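Local coordinates for protein transcriptional regulator (Streptococcus pneumoniae, PDB 2GNP) that is of unknown function but probably senses a small effector, perhaps a sugar, through its putative sugar-binding domain, at residues 51-65 / 146-158. Residues are numbered along the deposited sequence; the frame is centred on the assembly and turned at random.
Sequences LRNLIDDNMKIGFSW and NSWKDLDIAVVGI
Parallel pairing of strands 60-63 and 153-156, inside the Rossmann-like sheet of the putative sugar-binding domain, brings I61, G62 and F63 level with I153, A154 and V155. The short strand axes approach to 4.6 Å with their directions 17° apart. G62 is gripped from both its polar ends: its N donates to I153 O, and its O receives V155 N at 2.8 Å; S64 N to V155 O continues the pattern. Just before the bridged pairs K60 O accepts two amides, D152 N at 2.7 Å and I153 N in the carbonyl plane, while K60 N returns a nearly straight bond (170°) to D152 OD2 through that oxygen's anti lone pair. The D152 side chain thus takes the K60 amide ahead of the first pair, I61 with I153, and one water links D152 OD2 to N58 O. The K60 side chain, bent at its third torsion (87°), carries NZ to a hydrogen bond with S147 OG (3.0 Å) on helix 142-147 and a salt bridge to the syn lone pair of D150 OD1 (3.2 Å) in the turn that follows.

On the face carrying I61, F63, I153 and V155, packing is apolar. V155 sets its CB over the F63 ring centre, 3.8 Å from the centroid, a CH-pi contact. Its CG2 meets L51 CD1 tip to tip, and I153 CD1 lies 3.6 Å from SE of M59, a selenomethionine, and near L54 CB. On the other face, L151 CD1 lies by G62 CA, where no side chain intervenes. Helix 36-54 therefore packs over the parallel strands, with M109 and L69 from neighbouring helices, as in a Rossmann-like alpha/beta fold.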
ATOM      1  N   LEU A  51       0.547 -12.133  -6.664  1.00 15.31           N
ATOM      2  CA  LEU A  51      -0.843 -11.922  -6.205  1.00 14.98           C
ATOM      3  C   LEU A  51      -1.821 -13.004  -6.762  1.00 15.11           C
ATOM      4  O   LEU A  51      -2.697 -13.524  -6.057  1.00 15.57           O
ATOM      5  CB  LEU A  51      -1.314 -10.518  -6.607  1.00 14.18           C
ATOM      6  CG  LEU A  51      -2.729 -10.164  -6.178  1.00 16.34           C
ATOM      7  CD1 LEU A  51      -2.851 -10.212  -4.649  1.00 16.75           C
ATOM      8  CD2 LEU A  51      -3.036  -8.728  -6.649  1.00 12.46           C
ATOM      9  N   ARG A  52      -1.660 -13.349  -8.045  1.00 15.82           N
ATOM     10  CA  ARG A  52      -2.544 -14.327  -8.641  1.00 16.91           C
ATOM     11  C   ARG A  52      -2.502 -15.651  -7.837  1.00 16.52           C
ATOM     12  O   ARG A  52      -3.515 -16.317  -7.598  1.00 16.89           O
ATOM     13  CB  ARG A  52      -2.204 -14.534 -10.137  1.00 16.46           C
ATOM     14  CG  ARG A  52      -3.051 -15.628 -10.800  1.00 15.99           C
ATOM     15  CD  ARG A  52      -2.800 -15.744 -12.295  1.00 18.96           C
ATOM     16  NE  ARG A  52      -3.823 -16.581 -12.964  1.00 18.37           N
ATOM     17  CZ  ARG A  52      -3.829 -17.917 -13.029  1.00 22.44           C
ATOM     18  NH1 ARG A  52      -2.923 -18.647 -12.364  1.00 22.42           N
ATOM     19  NH2 ARG A  52      -4.798 -18.533 -13.698  1.00 22.71           N
ATOM     20  N   ASN A  53      -1.290 -16.038  -7.412  1.00 18.46           N
ATOM     21  CA  ASN A  53      -1.122 -17.245  -6.597  1.00 19.80           C
ATOM     22  C   ASN A  53      -1.740 -17.213  -5.197  1.00 19.90           C
ATOM     23  O   ASN A  53      -2.076 -18.260  -4.604  1.00 20.29           O
ATOM     24  CB  ASN A  53       0.368 -17.579  -6.531  1.00 20.03           C
ATOM     25  CG  ASN A  53       0.834 -18.318  -7.776  1.00 25.67           C
ATOM     26  OD1 ASN A  53       0.013 -18.945  -8.470  1.00 29.09           O
ATOM     27  ND2 ASN A  53       2.142 -18.261  -8.068  1.00 26.58           N
ATOM     28  N   LEU A  54      -1.849 -16.000  -4.657  1.00 17.71           N
ATOM     29  CA  LEU A  54      -2.443 -15.760  -3.352  1.00 20.37           C
ATOM     30  C   LEU A  54      -3.950 -15.842  -3.411  1.00 18.65           C
ATOM     31  O   LEU A  54      -4.601 -16.238  -2.443  1.00 20.42           O
ATOM     32  CB  LEU A  54      -2.018 -14.394  -2.793  1.00 20.71           C
ATOM     33  CG  LEU A  54      -0.531 -14.160  -2.458  1.00 23.48           C
ATOM     34  CD1 LEU A  54      -0.337 -12.734  -1.903  1.00 25.00           C
ATOM     35  CD2 LEU A  54       0.040 -15.243  -1.499  1.00 27.11           C
ATOM     36  N   ILE A  55      -4.527 -15.475  -4.561  1.00 18.35           N
ATOM     37  CA  ILE A  55      -5.968 -15.412  -4.679  1.00 17.52           C
ATOM     38  C   ILE A  55      -6.604 -16.797  -4.808  1.00 18.29           C
ATOM     39  O   ILE A  55      -6.288 -17.566  -5.721  1.00 20.47           O
ATOM     40  CB  ILE A  55      -6.443 -14.441  -5.796  1.00 16.78           C
ATOM     41  CG1 ILE A  55      -5.921 -13.021  -5.490  1.00 15.97           C
ATOM     42  CG2 ILE A  55      -7.976 -14.427  -5.880  1.00 15.04           C
ATOM     43  CD1 ILE A  55      -6.080 -11.955  -6.673  1.00 18.96           C
ATOM     44  N   ASP A  56      -7.488 -17.089  -3.875  1.00 18.79           N
ATOM     45  CA  ASP A  56      -8.234 -18.335  -3.869  1.00 19.44           C
ATOM     46  C   ASP A  56      -9.708 -18.075  -3.673  1.00 16.84           C
ATOM     47  O   ASP A  56     -10.130 -16.977  -3.363  1.00 17.02           O
ATOM     48  CB  ASP A  56      -7.723 -19.196  -2.700  1.00 20.32           C
ATOM     49  CG  ASP A  56      -6.323 -19.775  -2.940  1.00 29.14           C
ATOM     50  OD1 ASP A  56      -5.995 -20.223  -4.075  1.00 35.24           O
ATOM     51  OD2 ASP A  56      -5.552 -19.845  -1.946  1.00 38.60           O
ATOM     52  N   ASP A  57     -10.523 -19.103  -3.881  1.00 16.27           N
ATOM     53  CA  ASP A  57     -11.926 -19.027  -3.510  1.00 16.47           C
ATOM     54  C   ASP A  57     -12.200 -18.434  -2.138  1.00 15.67           C
ATOM     55  O   ASP A  57     -11.407 -18.660  -1.171  1.00 14.65           O
ATOM     56  CB  ASP A  57     -12.600 -20.401  -3.481  1.00 18.04           C
ATOM     57  CG  ASP A  57     -12.504 -21.134  -4.802  1.00 21.74           C
ATOM     58  OD1 ASP A  57     -12.283 -20.516  -5.884  1.00 18.69           O
ATOM     59  OD2 ASP A  57     -12.644 -22.379  -4.712  1.00 24.87           O
ATOM     60  N   ASN A  58     -13.287 -17.678  -2.090  1.00 14.90           N
ATOM     61  CA  ASN A  58     -13.915 -17.181  -0.862  1.00 16.91           C
ATOM     62  C   ASN A  58     -13.157 -15.985  -0.213  1.00 16.54           C
ATOM     63  O   ASN A  58     -13.617 -15.443   0.794  1.00 19.90           O
ATOM     64  CB  ASN A  58     -14.085 -18.313   0.166  1.00 16.49           C
ATOM     65  CG  ASN A  58     -14.928 -19.441  -0.353  1.00 22.08           C
ATOM     66  OD1 ASN A  58     -15.986 -19.222  -0.971  1.00 23.55           O
ATOM     67  ND2 ASN A  58     -14.479 -20.670  -0.094  1.00 22.85           N
HETATM   68  N   MSE A  59     -12.059 -15.565  -0.786  1.00 16.83           N
HETATM   69  CA  MSE A  59     -11.236 -14.530  -0.125  1.00 18.25           C
HETATM   70  C   MSE A  59     -11.799 -13.108  -0.221  1.00 16.02           C
HETATM   71  O   MSE A  59     -12.452 -12.778  -1.223  1.00 15.08           O
HETATM   72  CB  MSE A  59      -9.860 -14.579  -0.717  1.00 18.57           C
HETATM   73  CG  MSE A  59      -9.127 -15.835  -0.237  1.00 24.44           C
HETATM   74 SE   MSE A  59      -7.358 -15.494  -0.680  0.75 27.18          SE
HETATM   75  CE  MSE A  59      -6.472 -16.924   0.324  1.00 27.36           C
ATOM     76  N   LYS A  60     -11.552 -12.310   0.849  1.00 14.29           N
ATOM     77  CA  LYS A  60     -11.889 -10.900   0.951  1.00 13.24           C
ATOM     78  C   LYS A  60     -10.571 -10.157   0.772  1.00 12.66           C
ATOM     79  O   LYS A  60      -9.622 -10.380   1.551  1.00 12.05           O
ATOM     80  CB  LYS A  60     -12.513 -10.621   2.321  1.00 15.90           C
ATOM     81  CG  LYS A  60     -13.872 -11.308   2.486  1.00 18.23           C
ATOM     82  CD  LYS A  60     -14.459 -11.000   3.847  1.00 27.06           C
ATOM     83  CE  LYS A  60     -15.242  -9.720   3.774  1.00 29.40           C
ATOM     84  NZ  LYS A  60     -16.090  -9.578   4.991  1.00 35.12           N
ATOM     85  N   ILE A  61     -10.524  -9.298  -0.266  1.00 11.36           N
ATOM     86  CA  ILE A  61      -9.271  -8.696  -0.660  1.00 11.48           C
ATOM     87  C   ILE A  61      -9.440  -7.172  -0.691  1.00 11.77           C
ATOM     88  O   ILE A  61     -10.335  -6.681  -1.388  1.00 11.70           O
ATOM     89  CB  ILE A  61      -8.786  -9.241  -2.052  1.00 12.94           C
ATOM     90  CG1 ILE A  61      -8.592 -10.776  -2.031  1.00 12.88           C
ATOM     91  CG2 ILE A  61      -7.531  -8.529  -2.506  1.00 12.67           C
ATOM     92  CD1 ILE A  61      -8.563 -11.446  -3.431  1.00 15.96           C
ATOM     93  N   GLY A  62      -8.594  -6.462   0.059  1.00 10.15           N
ATOM     94  CA  GLY A  62      -8.598  -4.958   0.067  1.00 10.22           C
ATOM     95  C   GLY A  62      -7.523  -4.365  -0.844  1.00 11.14           C
ATOM     96  O   GLY A  62      -6.427  -4.885  -0.905  1.00 11.64           O
ATOM     97  N   PHE A  63      -7.845  -3.268  -1.548  1.00 11.49           N
ATOM     98  CA  PHE A  63      -6.831  -2.579  -2.372  1.00 12.95           C
ATOM     99  C   PHE A  63      -6.701  -1.149  -1.880  1.00 14.64           C
ATOM    100  O   PHE A  63      -7.725  -0.543  -1.477  1.00 11.66           O
ATOM    101  CB  PHE A  63      -7.291  -2.489  -3.828  1.00 12.13           C
ATOM    102  CG  PHE A  63      -6.647  -3.537  -4.700  1.00 12.33           C
ATOM    103  CD1 PHE A  63      -6.929  -4.863  -4.472  1.00 15.26           C
ATOM    104  CD2 PHE A  63      -5.685  -3.200  -5.657  1.00 11.90           C
ATOM    105  CE1 PHE A  63      -6.312  -5.857  -5.240  1.00 13.14           C
ATOM    106  CE2 PHE A  63      -5.036  -4.201  -6.435  1.00 17.56           C
ATOM    107  CZ  PHE A  63      -5.372  -5.517  -6.219  1.00 15.42           C
ATOM    108  N   SER A  64      -5.484  -0.598  -1.972  1.00 14.21           N
ATOM    109  CA  SER A  64      -5.315   0.868  -1.904  1.00 16.05           C
ATOM    110  C   SER A  64      -5.258   1.412  -3.361  1.00 17.25           C
ATOM    111  O   SER A  64      -5.952   0.932  -4.284  1.00 15.11           O
ATOM    112  CB  SER A  64      -4.116   1.277  -1.027  1.00 17.65           C
ATOM    113  OG  SER A  64      -4.151   2.637  -0.713  1.00 22.55           O
ATOM    114  N   TRP A  65      -4.451   2.452  -3.559  1.00 18.46           N
ATOM    115  CA  TRP A  65      -4.563   3.286  -4.738  1.00 19.33           C
ATOM    116  C   TRP A  65      -3.150   3.405  -5.342  1.00 18.78           C
ATOM    117  O   TRP A  65      -2.162   3.017  -4.714  1.00 17.16           O
ATOM    118  CB  TRP A  65      -5.148   4.684  -4.333  1.00 20.90           C
ATOM    119  CG  TRP A  65      -4.228   5.492  -3.402  1.00 22.96           C
ATOM    120  CD1 TRP A  65      -4.075   5.384  -2.048  1.00 26.97           C
ATOM    121  CD2 TRP A  65      -3.317   6.498  -3.827  1.00 27.52           C
ATOM    122  NE1 TRP A  65      -3.105   6.268  -1.603  1.00 28.96           N
ATOM    123  CE2 TRP A  65      -2.636   6.970  -2.685  1.00 28.33           C
ATOM    124  CE3 TRP A  65      -3.019   7.051  -5.065  1.00 25.78           C
ATOM    125  CZ2 TRP A  65      -1.670   7.976  -2.759  1.00 28.66           C
ATOM    126  CZ3 TRP A  65      -2.058   8.053  -5.149  1.00 27.93           C
ATOM    127  CH2 TRP A  65      -1.406   8.516  -4.000  1.00 26.58           C
ATOM    128  N   ASN A 146     -16.665  -3.392   8.990  1.00 16.28           N
ATOM    129  CA  ASN A 146     -16.515  -4.758   9.500  1.00 16.15           C
ATOM    130  C   ASN A 146     -15.579  -5.568   8.615  1.00 16.41           C
ATOM    131  O   ASN A 146     -14.768  -6.316   9.103  1.00 16.10           O
ATOM    132  CB  ASN A 146     -17.861  -5.450   9.622  1.00 17.93           C
ATOM    133  CG  ASN A 146     -18.677  -4.912  10.819  1.00 20.92           C
ATOM    134  OD1 ASN A 146     -18.104  -4.300  11.724  1.00 22.66           O
ATOM    135  ND2 ASN A 146     -19.979  -5.198  10.842  1.00 20.35           N
ATOM    136  N   SER A 147     -15.721  -5.384   7.315  1.00 15.33           N
ATOM    137  CA  SER A 147     -14.883  -6.074   6.374  1.00 15.34           C
ATOM    138  C   SER A 147     -13.399  -5.715   6.530  1.00 14.23           C
ATOM    139  O   SER A 147     -12.530  -6.571   6.384  1.00 14.26           O
ATOM    140  CB  SER A 147     -15.405  -5.898   4.924  1.00 12.94           C
ATOM    141  OG  SER A 147     -16.651  -6.605   4.700  1.00 16.06           O
ATOM    142  N   TRP A 148     -13.085  -4.456   6.866  1.00 15.76           N
ATOM    143  CA  TRP A 148     -11.694  -4.115   7.190  1.00 16.29           C
ATOM    144  C   TRP A 148     -11.078  -4.906   8.336  1.00 18.01           C
ATOM    145  O   TRP A 148      -9.845  -4.959   8.444  1.00 17.63           O
ATOM    146  CB  TRP A 148     -11.590  -2.625   7.509  1.00 16.36           C
ATOM    147  CG  TRP A 148     -11.702  -1.673   6.357  1.00 14.87           C
ATOM    148  CD1 TRP A 148     -11.444  -1.928   4.995  1.00 12.00           C
ATOM    149  CD2 TRP A 148     -11.967  -0.281   6.457  1.00 14.43           C
ATOM    150  NE1 TRP A 148     -11.599  -0.796   4.270  1.00 13.70           N
ATOM    151  CE2 TRP A 148     -11.933   0.244   5.136  1.00 14.40           C
ATOM    152  CE3 TRP A 148     -12.284   0.589   7.544  1.00 16.06           C
ATOM    153  CZ2 TRP A 148     -12.180   1.579   4.855  1.00 15.28           C
ATOM    154  CZ3 TRP A 148     -12.538   1.947   7.247  1.00 13.03           C
ATOM    155  CH2 TRP A 148     -12.481   2.425   5.926  1.00 15.71           C
ATOM    156  N   LYS A 149     -11.926  -5.491   9.187  1.00 17.48           N
ATOM    157  CA  LYS A 149     -11.467  -6.282  10.328  1.00 19.63           C
ATOM    158  C   LYS A 149     -11.267  -7.742   9.992  1.00 19.43           C
ATOM    159  O   LYS A 149     -10.737  -8.481  10.816  1.00 20.60           O
ATOM    160  CB  LYS A 149     -12.377  -6.095  11.548  1.00 19.67           C
ATOM    161  CG  LYS A 149     -12.442  -4.596  11.965  1.00 22.46           C
ATOM    162  CD  LYS A 149     -13.458  -4.310  13.048  1.00 24.60           C
ATOM    163  CE  LYS A 149     -13.364  -2.862  13.566  1.00 26.60           C
ATOM    164  NZ  LYS A 149     -11.965  -2.273  13.760  1.00 34.10           N
ATOM    165  N   ASP A 150     -11.701  -8.167   8.812  1.00 17.88           N
ATOM    166  CA  ASP A 150     -11.524  -9.566   8.484  1.00 19.37           C
ATOM    167  C   ASP A 150     -11.124  -9.856   7.021  1.00 18.42           C
ATOM    168  O   ASP A 150     -11.499 -10.891   6.413  1.00 19.69           O
ATOM    169  CB  ASP A 150     -12.717 -10.395   8.986  1.00 21.79           C
ATOM    170  CG  ASP A 150     -13.811 -10.426   8.036  1.00 27.18           C
ATOM    171  OD1 ASP A 150     -14.090  -9.369   7.435  1.00 26.52           O
ATOM    172  OD2 ASP A 150     -14.366 -11.540   7.848  1.00 35.75           O
ATOM    173  N   LEU A 151     -10.289  -8.965   6.480  1.00 14.22           N
ATOM    174  CA  LEU A 151      -9.758  -9.211   5.137  1.00 13.48           C
ATOM    175  C   LEU A 151      -8.736 -10.336   5.154  1.00 12.73           C
ATOM    176  O   LEU A 151      -8.020 -10.566   6.136  1.00 14.09           O
ATOM    177  CB  LEU A 151      -9.068  -7.982   4.616  1.00 10.69           C
ATOM    178  CG  LEU A 151     -10.062  -6.843   4.319  1.00 13.39           C
ATOM    179  CD1 LEU A 151      -9.171  -5.647   3.869  1.00 16.44           C
ATOM    180  CD2 LEU A 151     -11.163  -7.169   3.301  1.00 10.43           C
ATOM    181  N   ASP A 152      -8.698 -11.056   4.034  1.00 12.65           N
ATOM    182  CA  ASP A 152      -7.692 -12.093   3.834  1.00 12.29           C
ATOM    183  C   ASP A 152      -6.380 -11.544   3.254  1.00 12.61           C
ATOM    184  O   ASP A 152      -5.303 -11.988   3.627  1.00 13.96           O
ATOM    185  CB  ASP A 152      -8.214 -13.172   2.886  1.00 13.48           C
ATOM    186  CG  ASP A 152      -9.377 -13.921   3.494  1.00 16.88           C
ATOM    187  OD1 ASP A 152      -9.141 -14.658   4.478  1.00 17.95           O
ATOM    188  OD2 ASP A 152     -10.515 -13.713   3.080  1.00 16.95           O
ATOM    189  N   ILE A 153      -6.514 -10.624   2.298  1.00 11.56           N
ATOM    190  CA  ILE A 153      -5.340 -10.073   1.596  1.00 10.70           C
ATOM    191  C   ILE A 153      -5.547  -8.575   1.522  1.00 10.57           C
ATOM    192  O   ILE A 153      -6.674  -8.131   1.422  1.00 11.74           O
ATOM    193  CB  ILE A 153      -5.255 -10.602   0.183  1.00 11.72           C
ATOM    194  CG1 ILE A 153      -4.992 -12.117   0.228  1.00 14.49           C
ATOM    195  CG2 ILE A 153      -4.184  -9.814  -0.619  1.00 13.53           C
ATOM    196  CD1 ILE A 153      -5.139 -12.725  -1.205  1.00 20.14           C
ATOM    197  N   ALA A 154      -4.470  -7.835   1.701  1.00 10.63           N
ATOM    198  CA  ALA A 154      -4.480  -6.382   1.351  1.00 12.16           C
ATOM    199  C   ALA A 154      -3.396  -6.218   0.300  1.00 11.12           C
ATOM    200  O   ALA A 154      -2.351  -6.845   0.417  1.00 12.52           O
ATOM    201  CB  ALA A 154      -4.133  -5.562   2.537  1.00 13.02           C
ATOM    202  N   VAL A 155      -3.631  -5.333  -0.661  1.00 10.33           N
ATOM    203  CA  VAL A 155      -2.648  -4.978  -1.713  1.00 10.95           C
ATOM    204  C   VAL A 155      -2.496  -3.486  -1.656  1.00 11.51           C
ATOM    205  O   VAL A 155      -3.462  -2.801  -1.903  1.00 10.39           O
ATOM    206  CB  VAL A 155      -3.095  -5.443  -3.117  1.00 12.12           C
ATOM    207  CG1 VAL A 155      -1.906  -5.355  -4.151  1.00 12.20           C
ATOM    208  CG2 VAL A 155      -3.594  -6.947  -3.016  1.00 13.61           C
ATOM    209  N   VAL A 156      -1.263  -3.012  -1.413  1.00 10.03           N
ATOM    210  CA  VAL A 156      -1.064  -1.575  -1.137  1.00 10.25           C
ATOM    211  C   VAL A 156       0.251  -1.060  -1.792  1.00  9.59           C
ATOM    212  O   VAL A 156       1.221  -1.813  -2.009  1.00 11.19           O
ATOM    213  CB  VAL A 156      -0.994  -1.289   0.388  1.00  9.75           C
ATOM    214  CG1 VAL A 156      -2.258  -1.774   1.095  1.00 12.03           C
ATOM    215  CG2 VAL A 156       0.304  -1.868   1.028  1.00 11.40           C
ATOM    216  N   GLY A 157       0.236   0.201  -2.163  1.00 10.98           N
ATOM    217  CA  GLY A 157       1.485   0.923  -2.467  1.00 12.42           C
ATOM    218  C   GLY A 157       1.945   1.635  -1.178  1.00 12.90           C
ATOM    219  O   GLY A 157       1.250   1.612  -0.143  1.00 14.33           O
ATOM    220  N   ILE A 158       3.105   2.281  -1.244  1.00 12.32           N
ATOM    221  CA  ILE A 158       3.650   3.050  -0.102  1.00 13.85           C
ATOM    222  C   ILE A 158       4.041   4.392  -0.686  1.00 13.73           C
ATOM    223  O   ILE A 158       4.793   4.451  -1.685  1.00 14.49           O
ATOM    224  CB  ILE A 158       4.895   2.360   0.541  1.00 13.47           C
ATOM    225  CG1 ILE A 158       4.479   1.028   1.237  1.00 15.00           C
ATOM    226  CG2 ILE A 158       5.596   3.342   1.547  1.00 12.82           C
ATOM    227  CD1 ILE A 158       5.699   0.117   1.640  1.00 14.12           C
TER
HETATM  228  O   HOH W   1     -12.610 -15.217   3.429  1.00 30.22           O
HETATM  229  O   HOH W   2      -1.199   2.926   0.322  1.00 19.71           O
HETATM  230  O   HOH W   3      -1.327   2.643  -2.301  1.00 23.39           O